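Local coordinates for protein glycoside Hydrolase (Bacteroides uniformis, PDB 5T99) that probably hydrolyses beta-galactosidic bonds as a family 2 glycoside hydrolase of an agarose-degrading pathway in a gut bacterium, at residues Gly132-Ile137 against Trp173-Asn178; Val342-Thr347 against Gly549-Thr554; Ala638-Phe641 against Ser646-Lys649; Val735-Arg740 against Ala748-Glu753. One frame throughout, in Å; residues are numbered along the deposited sequence.

The four contacts lie in series along the chain and none touches another. Contact 2 is the one at the ligand: its segments belong to the catalytic barrel, and the Trp553 indole lies against the bound galacto-isofagomine. Contact 1, in the N-terminal sugar-binding domain, is its closest companion in nearest atoms, about 13 Å away, with centres about 35 Å apart. Contacts 3 and 4 belong to two beta domains further along the chain; their centres lie about 34 and about 33 Å from that of contact 2, and about 31 Å from each other. Contacts 1 and 3 sit on opposite sides of the chain's centre, about 65 Å apart between centres.

Contact 1: residues Gly132-Ile137 against Trp173-Asn178; sequences GFEIDI and WLRVDN
Glu134 and Arg175 form a salt bridge over one face of an antiparallel sheet in the family 2 sugar-binding domain, a beta-sandwich. Their strands, 133-136 and 172-177, are not neighbours: strand 102-107 runs between them, and Glu134 and Trp173 have the nearest CA atoms, still 9.2 Å apart. Both side chains reach over the intervening strand. From its CB, Arg175 turns CG anti to the carbonyl carbon (chi1 -74°), and the chain then runs extended to NE. CD passes 3.9 Å from Glu134 OE2, CZ is as far from that oxygen, and NH1 at the tip donates to Glu134 OE2 at 2.8 Å. The bond is bent, 140° at the hydrogen. Glu134, extended beyond CG, presents OE2 on its anti side. The same oxygen also makes a salt bridge with Arg104 of the intervening strand, so two arginines share it, and both Glu134 and Arg175 touch Glu184 of strand 180-194. With an alanine in place of the arginine, Glu134 OE2 is likely to be left to Arg104 alone, its charge less fully balanced. The carboxylate and guanidinium planes stand 71° apart, with Glu134 OE2 almost exactly in the guanidinium plane, at its edge.

Contact 2: residues Val342-Thr347 against Gly549-Thr554; sequences VNAIRT and GEFIWT. With GIF (D-galacto-isofagomine), chain C.
Phe551 packs against the backbone and first side-chain carbons of Ala344 to Arg346, and this apolar packing carries the contact between the segments. Its CE1 lies 3.6 Å from Ala344 CB and CD1 lies 3.6 Å from Arg346 CB, so the Ala344 methyl and the Arg346 CB methylene meet adjacent ring carbons along one side. Between them the ring edge faces Ile345 N in its plane. Phe551 gets there because its CG stands anti to the carbonyl carbon (chi1 -73°), while strands 344-346 and 549-552 cross at -56° with axes 7.6 Å apart.

Polar interactions lie beyond the ring. Arg346 extends past it, from CG to NE, to salt bridges with Glu370 and Glu494 and a hydrogen bond to Asn416; Glu494 in turn hydrogen-bonds the inhibitor.

The ligand lies over one face of the Trp553 indole, with GIF C1 3.3 Å above the ring plane and displaced toward the rim, and Trp553 CH2 comes 3.3 Å from GIF O2. Thr554 CG2 supports the opposite face over its centre, after a cis peptide between the two residues. Replacing the indole by an alanine is likely to leave this face of the iminosugar without the flat surface beneath it and Thr554 CG2 without its cover.

The strands flank strand 305-313 in the closed eight-stranded barrel; a tryptophan followed by a non-proline cis peptide near the C-terminal end of the eighth barrel strand is characteristic of the sugar-binding site of clan A glycoside hydrolases.

Contact 3: residues Ala638-Phe641 against Ser646-Lys649; sequences AELF and SLGK
Strands 638-641 and 646-649 run antiparallel, at 168° with axes 4.7 Å apart, and form a hairpin whose register slips by one residue: Glu639 pairs with Lys649 and Phe641 with Ser646, both non-hydrogen-bonded pairs, so Leu640 faces both Leu647 and Gly648 in a beta bulge. Leu647 N donates to Leu640 O at 2.8 Å. Gly648 takes a positive phi, where a CB would jam against the carbonyl oxygen of Leu647.

On the face of the two pairs, Ser646 OG does double duty. It donates to Glu639 OE2 at 2.7 Å, meeting the carboxylate on its anti side and 21° out of its plane, and it accepts from Gly648 N at 3.3 Å, closing an ST turn within the bulged strand. With CG anti to the backbone N (chi1 -171°) and an extended chain, Glu639 carries OE2 diagonally across to the serine. Its CD passes 4.1 Å from Lys649 CG, but the charged lysine end leads away. Beside the serine, Phe641 CE1 rests 3.7 Å from Ser646 CB. On the other face Leu640 CD2 meets Leu647 CD1 at 3.8 Å.

Strand 645-651 is the edge of its sheet, and strand 687-693 lies beyond 637-642, where Lys691 makes a cation-pi contact with Phe641. Strand 677-682 packs under the leucines, its Trp679 touching both Leu640 and Leu647 and bonding to Gly648 O.

Contact 4: residues Val735-Arg740 against Ala748-Glu753; sequences VRIEDR and ADNLVE
Glu738 OE2 is gripped by two nitrogens of Arg736, NE at 2.8 Å and NH2 at 3.1 Å, on one side of the backbone, while Ile737 between them turns the opposite way to meet Ala748, Asn750 and Val752. The guanidinium comes side-on and both its N-H groups go to this single oxygen, which lies nearly in the guanidinium plane and is met on its anti side; the NE bond is the straighter, 160° at the hydrogen. The pair holds Arg736 along its own strand.

Across the contact Ile737 splits its branches. CG2, anti to the backbone N, rests against both Ala748 CB (3.7 Å) and Asn750 OD1 (3.6 Å), whereas CD1 points along to Val752 CG2 at 3.9 Å. Ile737 and Val752 slide past each other in opposite directions. Further along, Val735 CG1 approaches Val752 CG1 more loosely, at 4.3 Å.

These buried aliphatic groups join two sheets of a beta-sandwich in the C-terminal family 2 domain. Strand 730-738 sits between strands 713-718 and 787-793 of one sheet, with Glu738 lying on Gln713 and Lys715; strand 751-758 belongs to the other, where Val752 also touches Ala806 of strand 800-807.

Contact 1: residues Gly132-Ile137 against Trp173-Asn178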
# COMPACT_ATOMS: atom_id res chain seq x y z
N GLY A 132 -11.45 9.27 -5.59
CA GLY A 132 -12.79 9.20 -5.04
C GLY A 132 -13.68 10.24 -5.67
O GLY A 132 -13.19 11.13 -6.37
N PHE A 133 -14.98 10.11 -5.43
CA PHE A 133 -15.97 11.09 -5.90
C PHE A 133 -17.16 11.15 -4.94
O PHE A 133 -17.34 10.28 -4.08
CB PHE A 133 -16.43 10.79 -7.34
CG PHE A 133 -17.14 9.47 -7.50
CD1 PHE A 133 -18.53 9.40 -7.47
CD2 PHE A 133 -16.41 8.29 -7.69
CE1 PHE A 133 -19.19 8.19 -7.62
CE2 PHE A 133 -17.06 7.08 -7.84
CZ PHE A 133 -18.45 7.02 -7.81
N GLU A 134 -17.97 12.17 -5.11
CA GLU A 134 -19.08 12.48 -4.21
C GLU A 134 -20.33 12.78 -5.02
O GLU A 134 -20.24 13.47 -6.02
CB GLU A 134 -18.71 13.71 -3.38
CG GLU A 134 -19.60 13.91 -2.20
CD GLU A 134 -19.12 15.01 -1.28
OE1 GLU A 134 -19.13 16.20 -1.70
OE2 GLU A 134 -18.76 14.68 -0.12
N ILE A 135 -21.49 12.27 -4.61
CA ILE A 135 -22.76 12.64 -5.23
C ILE A 135 -23.62 13.36 -4.20
O ILE A 135 -23.64 12.98 -3.03
CB ILE A 135 -23.52 11.42 -5.81
CG1 ILE A 135 -24.18 10.61 -4.70
CG2 ILE A 135 -22.58 10.56 -6.65
CD1 ILE A 135 -24.88 9.35 -5.16
N ASP A 136 -24.33 14.40 -4.63
CA ASP A 136 -25.28 15.10 -3.76
C ASP A 136 -26.68 14.58 -4.08
O ASP A 136 -27.21 14.83 -5.16
CB ASP A 136 -25.18 16.61 -3.97
CG ASP A 136 -25.90 17.40 -2.90
OD1 ASP A 136 -26.91 16.91 -2.36
OD2 ASP A 136 -25.47 18.53 -2.58
N ILE A 137 -27.27 13.85 -3.12
CA ILE A 137 -28.62 13.30 -3.29
C ILE A 137 -29.75 14.12 -2.63
O ILE A 137 -30.90 13.67 -2.61
CB ILE A 137 -28.70 11.82 -2.85
CG1 ILE A 137 -28.57 11.65 -1.33
CG2 ILE A 137 -27.65 11.00 -3.57
CD1 ILE A 137 -29.06 10.31 -0.83
N TRP A 173 -19.40 6.35 2.06
CA TRP A 173 -19.74 7.17 3.23
C TRP A 173 -21.04 7.95 3.03
O TRP A 173 -21.27 8.51 1.96
CB TRP A 173 -18.60 8.13 3.55
CG TRP A 173 -17.32 7.42 3.77
CD1 TRP A 173 -16.35 7.18 2.85
CD2 TRP A 173 -16.88 6.79 4.98
NE1 TRP A 173 -15.33 6.46 3.41
CE2 TRP A 173 -15.63 6.20 4.71
CE3 TRP A 173 -17.43 6.65 6.26
CZ2 TRP A 173 -14.90 5.50 5.69
CZ3 TRP A 173 -16.72 5.95 7.23
CH2 TRP A 173 -15.46 5.39 6.94
N LEU A 174 -21.88 7.95 4.06
CA LEU A 174 -23.06 8.80 4.11
C LEU A 174 -22.73 10.04 4.93
O LEU A 174 -22.23 9.92 6.05
CB LEU A 174 -24.23 8.04 4.75
CG LEU A 174 -25.50 8.82 5.09
CD1 LEU A 174 -26.24 9.21 3.82
CD2 LEU A 174 -26.38 8.00 6.03
N ARG A 175 -23.02 11.22 4.39
CA ARG A 175 -22.75 12.50 5.05
C ARG A 175 -24.05 13.28 5.13
O ARG A 175 -24.63 13.65 4.10
CB ARG A 175 -21.68 13.28 4.29
CG ARG A 175 -20.28 12.71 4.48
CD ARG A 175 -19.33 13.01 3.33
NE ARG A 175 -18.18 12.10 3.33
CZ ARG A 175 -17.32 11.94 2.32
NH1 ARG A 175 -17.43 12.64 1.18
NH2 ARG A 175 -16.31 11.06 2.45
N VAL A 176 -24.52 13.51 6.35
CA VAL A 176 -25.74 14.24 6.60
C VAL A 176 -25.32 15.51 7.31
O VAL A 176 -24.80 15.45 8.43
CB VAL A 176 -26.72 13.42 7.46
CG1 VAL A 176 -27.95 14.24 7.83
CG2 VAL A 176 -27.13 12.16 6.71
N ASP A 177 -25.51 16.65 6.66
CA ASP A 177 -25.12 17.94 7.22
C ASP A 177 -26.29 18.92 7.33
O ASP A 177 -27.27 18.79 6.61
CB ASP A 177 -24.01 18.55 6.36
CG ASP A 177 -22.67 17.87 6.56
OD1 ASP A 177 -21.86 18.39 7.34
OD2 ASP A 177 -22.44 16.81 5.95
N ASN A 178 -26.16 19.89 8.24
CA ASN A 178 -27.00 21.09 8.23
C ASN A 178 -26.55 21.97 7.07
O ASN A 178 -25.53 21.70 6.45
CB ASN A 178 -26.91 21.85 9.55
CG ASN A 178 -27.39 21.03 10.73
OD1 ASN A 178 -28.55 20.60 10.76
ND2 ASN A 178 -26.51 20.78 11.68

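Contact 2: residues Val342-Thr347 against Gly549-Thr554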
# COMPACT_ATOMS: atom_id res chain seq x y z
N VAL A 342 12.37 -1.02 5.72
CA VAL A 342 11.69 -0.06 4.85
C VAL A 342 11.23 1.14 5.68
O VAL A 342 10.54 0.97 6.70
CB VAL A 342 10.48 -0.70 4.15
CG1 VAL A 342 9.68 0.32 3.35
CG2 VAL A 342 10.93 -1.83 3.24
N ASN A 343 11.60 2.34 5.23
CA ASN A 343 11.11 3.58 5.83
C ASN A 343 10.30 4.44 4.85
O ASN A 343 9.89 5.56 5.19
CB ASN A 343 12.28 4.40 6.37
CG ASN A 343 13.15 4.98 5.27
OD1 ASN A 343 13.22 4.42 4.18
ND2 ASN A 343 13.80 6.11 5.55
N ALA A 344 10.06 3.94 3.63
CA ALA A 344 9.45 4.76 2.58
C ALA A 344 8.67 3.93 1.57
O ALA A 344 9.04 2.80 1.27
CB ALA A 344 10.51 5.58 1.88
N ILE A 345 7.59 4.51 1.05
CA ILE A 345 6.68 3.83 0.13
C ILE A 345 6.49 4.72 -1.10
O ILE A 345 6.29 5.92 -0.97
CB ILE A 345 5.28 3.58 0.75
CG1 ILE A 345 5.37 2.91 2.13
CG2 ILE A 345 4.42 2.75 -0.20
CD1 ILE A 345 5.89 1.49 2.14
N ARG A 346 6.53 4.12 -2.29
CA ARG A 346 6.09 4.78 -3.53
C ARG A 346 4.78 4.13 -3.93
O ARG A 346 4.76 2.92 -4.11
CB ARG A 346 7.14 4.59 -4.62
CG ARG A 346 6.75 5.13 -6.00
CD ARG A 346 7.97 5.43 -6.87
NE ARG A 346 7.57 5.90 -8.20
CZ ARG A 346 7.56 5.18 -9.33
NH1 ARG A 346 7.97 3.90 -9.37
NH2 ARG A 346 7.12 5.74 -10.45
N THR A 347 3.70 4.91 -4.10
CA THR A 347 2.37 4.32 -4.43
C THR A 347 2.20 4.07 -5.94
O THR A 347 1.34 4.64 -6.62
CB THR A 347 1.17 5.12 -3.85
OG1 THR A 347 0.92 6.32 -4.58
CG2 THR A 347 1.40 5.46 -2.40
N GLY A 549 17.84 7.99 -2.25
CA GLY A 549 17.57 6.58 -1.95
C GLY A 549 16.97 5.84 -3.14
O GLY A 549 17.08 6.28 -4.28
N GLU A 550 16.31 4.72 -2.84
CA GLU A 550 15.71 3.87 -3.84
C GLU A 550 14.32 3.41 -3.45
O GLU A 550 13.96 3.40 -2.28
CB GLU A 550 16.60 2.65 -4.08
CG GLU A 550 16.79 1.72 -2.89
CD GLU A 550 17.54 0.45 -3.27
OE1 GLU A 550 17.14 -0.20 -4.26
OE2 GLU A 550 18.52 0.10 -2.57
N PHE A 551 13.55 3.01 -4.45
CA PHE A 551 12.24 2.43 -4.24
C PHE A 551 12.17 1.15 -5.09
O PHE A 551 12.09 1.23 -6.32
CB PHE A 551 11.17 3.45 -4.61
CG PHE A 551 11.03 4.58 -3.61
CD1 PHE A 551 10.10 4.50 -2.57
CD2 PHE A 551 11.83 5.71 -3.69
CE1 PHE A 551 9.97 5.53 -1.65
CE2 PHE A 551 11.72 6.74 -2.77
CZ PHE A 551 10.78 6.65 -1.74
N ILE A 552 12.23 -0.01 -4.45
CA ILE A 552 12.47 -1.26 -5.18
C ILE A 552 11.20 -1.71 -5.85
O ILE A 552 10.13 -1.40 -5.36
CB ILE A 552 13.03 -2.39 -4.27
CG1 ILE A 552 11.93 -3.04 -3.42
CG2 ILE A 552 14.21 -1.87 -3.45
CD1 ILE A 552 12.42 -4.10 -2.46
N TRP A 553 11.33 -2.43 -6.96
CA TRP A 553 10.20 -3.06 -7.64
C TRP A 553 10.21 -4.59 -7.38
O TRP A 553 10.90 -5.30 -8.10
CB TRP A 553 10.24 -2.79 -9.16
CG TRP A 553 8.94 -3.18 -9.77
CD1 TRP A 553 8.63 -4.37 -10.37
CD2 TRP A 553 7.74 -2.41 -9.73
NE1 TRP A 553 7.29 -4.38 -10.72
CE2 TRP A 553 6.73 -3.19 -10.34
CE3 TRP A 553 7.42 -1.14 -9.24
CZ2 TRP A 553 5.42 -2.72 -10.48
CZ3 TRP A 553 6.14 -0.68 -9.37
CH2 TRP A 553 5.14 -1.46 -9.99
N THR A 554 9.51 -5.14 -6.39
CA THR A 554 8.59 -4.50 -5.46
C THR A 554 8.81 -5.09 -4.07
O THR A 554 9.51 -6.09 -3.91
CB THR A 554 7.14 -4.81 -5.84
OG1 THR A 554 6.95 -6.22 -5.94
CG2 THR A 554 6.80 -4.19 -7.16
C GIF C . 6.91 -0.02 -14.17
N GIF C . 8.31 -0.31 -14.40
O GIF C . 9.80 -4.45 -14.27
C1 GIF C . 6.29 -1.10 -13.29
O1 GIF C . 5.99 -2.68 -15.07
C2 GIF C . 6.62 -2.50 -13.81
O2 GIF C . 4.88 -0.92 -13.26
C3 GIF C . 8.12 -2.71 -13.94
C4 GIF C . 8.74 -1.63 -14.83
C5 GIF C . 8.43 -4.10 -14.51

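Contact 3: residues Ala638-Phe641 against Ser646-Lys649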
# COMPACT_ATOMS: atom_id res chain seq x y z
N ALA A 638 30.98 -14.00 9.13
CA ALA A 638 30.24 -15.20 9.46
C ALA A 638 31.04 -16.46 9.17
O ALA A 638 31.92 -16.46 8.31
CB ALA A 638 28.92 -15.24 8.71
N GLU A 639 30.71 -17.53 9.90
CA GLU A 639 31.40 -18.82 9.81
C GLU A 639 30.35 -19.89 9.61
O GLU A 639 29.35 -19.91 10.32
CB GLU A 639 32.21 -19.10 11.08
CG GLU A 639 33.13 -20.32 10.99
CD GLU A 639 34.17 -20.41 12.11
OE1 GLU A 639 34.02 -19.72 13.14
OE2 GLU A 639 35.13 -21.18 11.95
N LEU A 640 30.59 -20.78 8.64
CA LEU A 640 29.66 -21.85 8.28
C LEU A 640 30.15 -23.18 8.88
O LEU A 640 31.36 -23.45 8.88
CB LEU A 640 29.57 -21.93 6.75
CG LEU A 640 28.43 -22.71 6.12
CD1 LEU A 640 27.08 -22.11 6.49
CD2 LEU A 640 28.57 -22.75 4.60
N PHE A 641 29.22 -23.98 9.38
CA PHE A 641 29.54 -25.26 10.02
C PHE A 641 28.65 -26.34 9.43
O PHE A 641 27.43 -26.20 9.46
CB PHE A 641 29.30 -25.19 11.54
CG PHE A 641 30.28 -24.31 12.29
CD1 PHE A 641 31.44 -24.85 12.86
CD2 PHE A 641 30.03 -22.95 12.46
CE1 PHE A 641 32.34 -24.04 13.56
CE2 PHE A 641 30.93 -22.14 13.16
CZ PHE A 641 32.08 -22.68 13.71
N SER A 646 33.80 -26.82 10.84
CA SER A 646 33.93 -25.48 10.25
C SER A 646 34.31 -25.55 8.77
O SER A 646 35.11 -26.37 8.38
CB SER A 646 34.99 -24.67 11.00
OG SER A 646 35.21 -23.40 10.40
N LEU A 647 33.70 -24.68 7.96
CA LEU A 647 34.03 -24.55 6.54
C LEU A 647 34.69 -23.22 6.22
O LEU A 647 34.87 -22.90 5.06
CB LEU A 647 32.77 -24.70 5.69
CG LEU A 647 32.05 -26.04 5.77
CD1 LEU A 647 30.66 -25.93 5.16
CD2 LEU A 647 32.84 -27.14 5.09
N GLY A 648 35.06 -22.46 7.25
CA GLY A 648 35.78 -21.20 7.07
C GLY A 648 34.98 -19.95 7.43
O GLY A 648 33.76 -19.91 7.30
N LYS A 649 35.71 -18.95 7.92
CA LYS A 649 35.18 -17.61 8.14
C LYS A 649 35.07 -16.90 6.79
O LYS A 649 35.84 -17.20 5.87
CB LYS A 649 36.12 -16.81 9.05
CG LYS A 649 35.94 -17.05 10.55
CD LYS A 649 37.18 -16.73 11.40
CE LYS A 649 38.01 -15.55 10.88
NZ LYS A 649 39.02 -15.09 11.88

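Contact 4: residues Val735-Arg740 against Ala748-Glu753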
# COMPACT_ATOMS: atom_id res chain seq x y z
N VAL A 735 1.02 -21.90 7.50
CA VAL A 735 0.81 -23.34 7.46
C VAL A 735 2.09 -23.98 6.99
O VAL A 735 2.51 -23.76 5.86
CB VAL A 735 -0.34 -23.72 6.50
CG1 VAL A 735 -0.58 -25.23 6.53
CG2 VAL A 735 -1.62 -22.94 6.84
N ARG A 736 2.71 -24.78 7.86
CA ARG A 736 3.99 -25.44 7.59
C ARG A 736 3.78 -26.93 7.37
O ARG A 736 2.97 -27.55 8.06
CB ARG A 736 4.94 -25.23 8.77
CG ARG A 736 5.49 -23.81 8.87
CD ARG A 736 6.13 -23.58 10.23
NE ARG A 736 7.21 -24.53 10.53
CZ ARG A 736 8.47 -24.43 10.09
NH1 ARG A 736 8.84 -23.45 9.27
NH2 ARG A 736 9.37 -25.35 10.46
N ILE A 737 4.51 -27.50 6.41
CA ILE A 737 4.56 -28.94 6.22
C ILE A 737 5.88 -29.39 6.83
O ILE A 737 6.96 -29.06 6.31
CB ILE A 737 4.47 -29.36 4.73
CG1 ILE A 737 3.23 -28.76 4.06
CG2 ILE A 737 4.44 -30.88 4.60
CD1 ILE A 737 1.90 -29.16 4.68
N GLU A 738 5.79 -30.14 7.93
CA GLU A 738 6.97 -30.58 8.69
C GLU A 738 7.18 -32.10 8.63
O GLU A 738 6.23 -32.88 8.44
CB GLU A 738 6.86 -30.12 10.15
CG GLU A 738 7.19 -28.65 10.36
CD GLU A 738 6.89 -28.13 11.76
OE1 GLU A 738 6.40 -28.89 12.63
OE2 GLU A 738 7.14 -26.92 12.00
N ASP A 739 8.43 -32.52 8.80
CA ASP A 739 8.76 -33.94 8.97
C ASP A 739 8.46 -34.40 10.42
O ASP A 739 7.90 -33.62 11.21
CB ASP A 739 10.21 -34.23 8.51
CG ASP A 739 11.27 -33.67 9.44
OD1 ASP A 739 10.98 -33.24 10.58
OD2 ASP A 739 12.44 -33.67 9.01
N ARG A 740 8.81 -35.64 10.75
CA ARG A 740 8.52 -36.23 12.08
C ARG A 740 9.17 -35.47 13.26
O ARG A 740 8.60 -35.44 14.35
CB ARG A 740 8.95 -37.71 12.12
CG ARG A 740 10.47 -37.93 12.09
CD ARG A 740 10.89 -39.18 11.32
NE ARG A 740 10.29 -40.41 11.84
CZ ARG A 740 10.49 -41.64 11.33
NH1 ARG A 740 11.29 -41.82 10.28
NH2 ARG A 740 9.89 -42.69 11.89
N ALA A 748 7.85 -29.20 -0.14
CA ALA A 748 6.55 -29.85 -0.02
C ALA A 748 5.43 -29.07 -0.74
O ALA A 748 5.41 -27.83 -0.69
CB ALA A 748 6.20 -30.05 1.44
N ASP A 749 4.52 -29.80 -1.39
CA ASP A 749 3.37 -29.22 -2.08
C ASP A 749 2.05 -29.92 -1.72
O ASP A 749 1.12 -29.98 -2.52
CB ASP A 749 3.60 -29.19 -3.61
CG ASP A 749 3.64 -30.59 -4.26
OD1 ASP A 749 3.55 -31.62 -3.56
OD2 ASP A 749 3.78 -30.65 -5.51
N ASN A 750 1.96 -30.39 -0.48
CA ASN A 750 0.81 -31.13 -0.02
C ASN A 750 -0.43 -30.25 -0.01
O ASN A 750 -0.40 -29.12 0.48
CB ASN A 750 1.04 -31.65 1.40
CG ASN A 750 2.22 -32.60 1.50
OD1 ASN A 750 3.37 -32.19 1.39
ND2 ASN A 750 1.93 -33.87 1.72
N LEU A 751 -1.53 -30.79 -0.54
CA LEU A 751 -2.83 -30.17 -0.44
C LEU A 751 -3.33 -30.19 1.01
O LEU A 751 -3.49 -31.27 1.59
CB LEU A 751 -3.84 -30.91 -1.31
CG LEU A 751 -5.27 -30.35 -1.34
CD1 LEU A 751 -5.28 -28.92 -1.87
CD2 LEU A 751 -6.15 -31.25 -2.18
N VAL A 752 -3.59 -29.01 1.56
CA VAL A 752 -4.12 -28.87 2.91
C VAL A 752 -5.57 -28.38 2.84
O VAL A 752 -5.89 -27.51 2.04
CB VAL A 752 -3.24 -27.92 3.74
CG1 VAL A 752 -3.75 -27.81 5.17
CG2 VAL A 752 -1.79 -28.38 3.70
N GLU A 753 -6.43 -28.95 3.66
CA GLU A 753 -7.85 -28.57 3.72
C GLU A 753 -8.12 -27.90 5.05
O GLU A 753 -7.49 -28.24 6.05
CB GLU A 753 -8.76 -29.79 3.52
CG GLU A 753 -8.38 -30.64 2.31
CD GLU A 753 -9.55 -31.19 1.51
OE1 GLU A 753 -9.29 -32.04 0.63
OE2 GLU A 753 -10.70 -30.78 1.73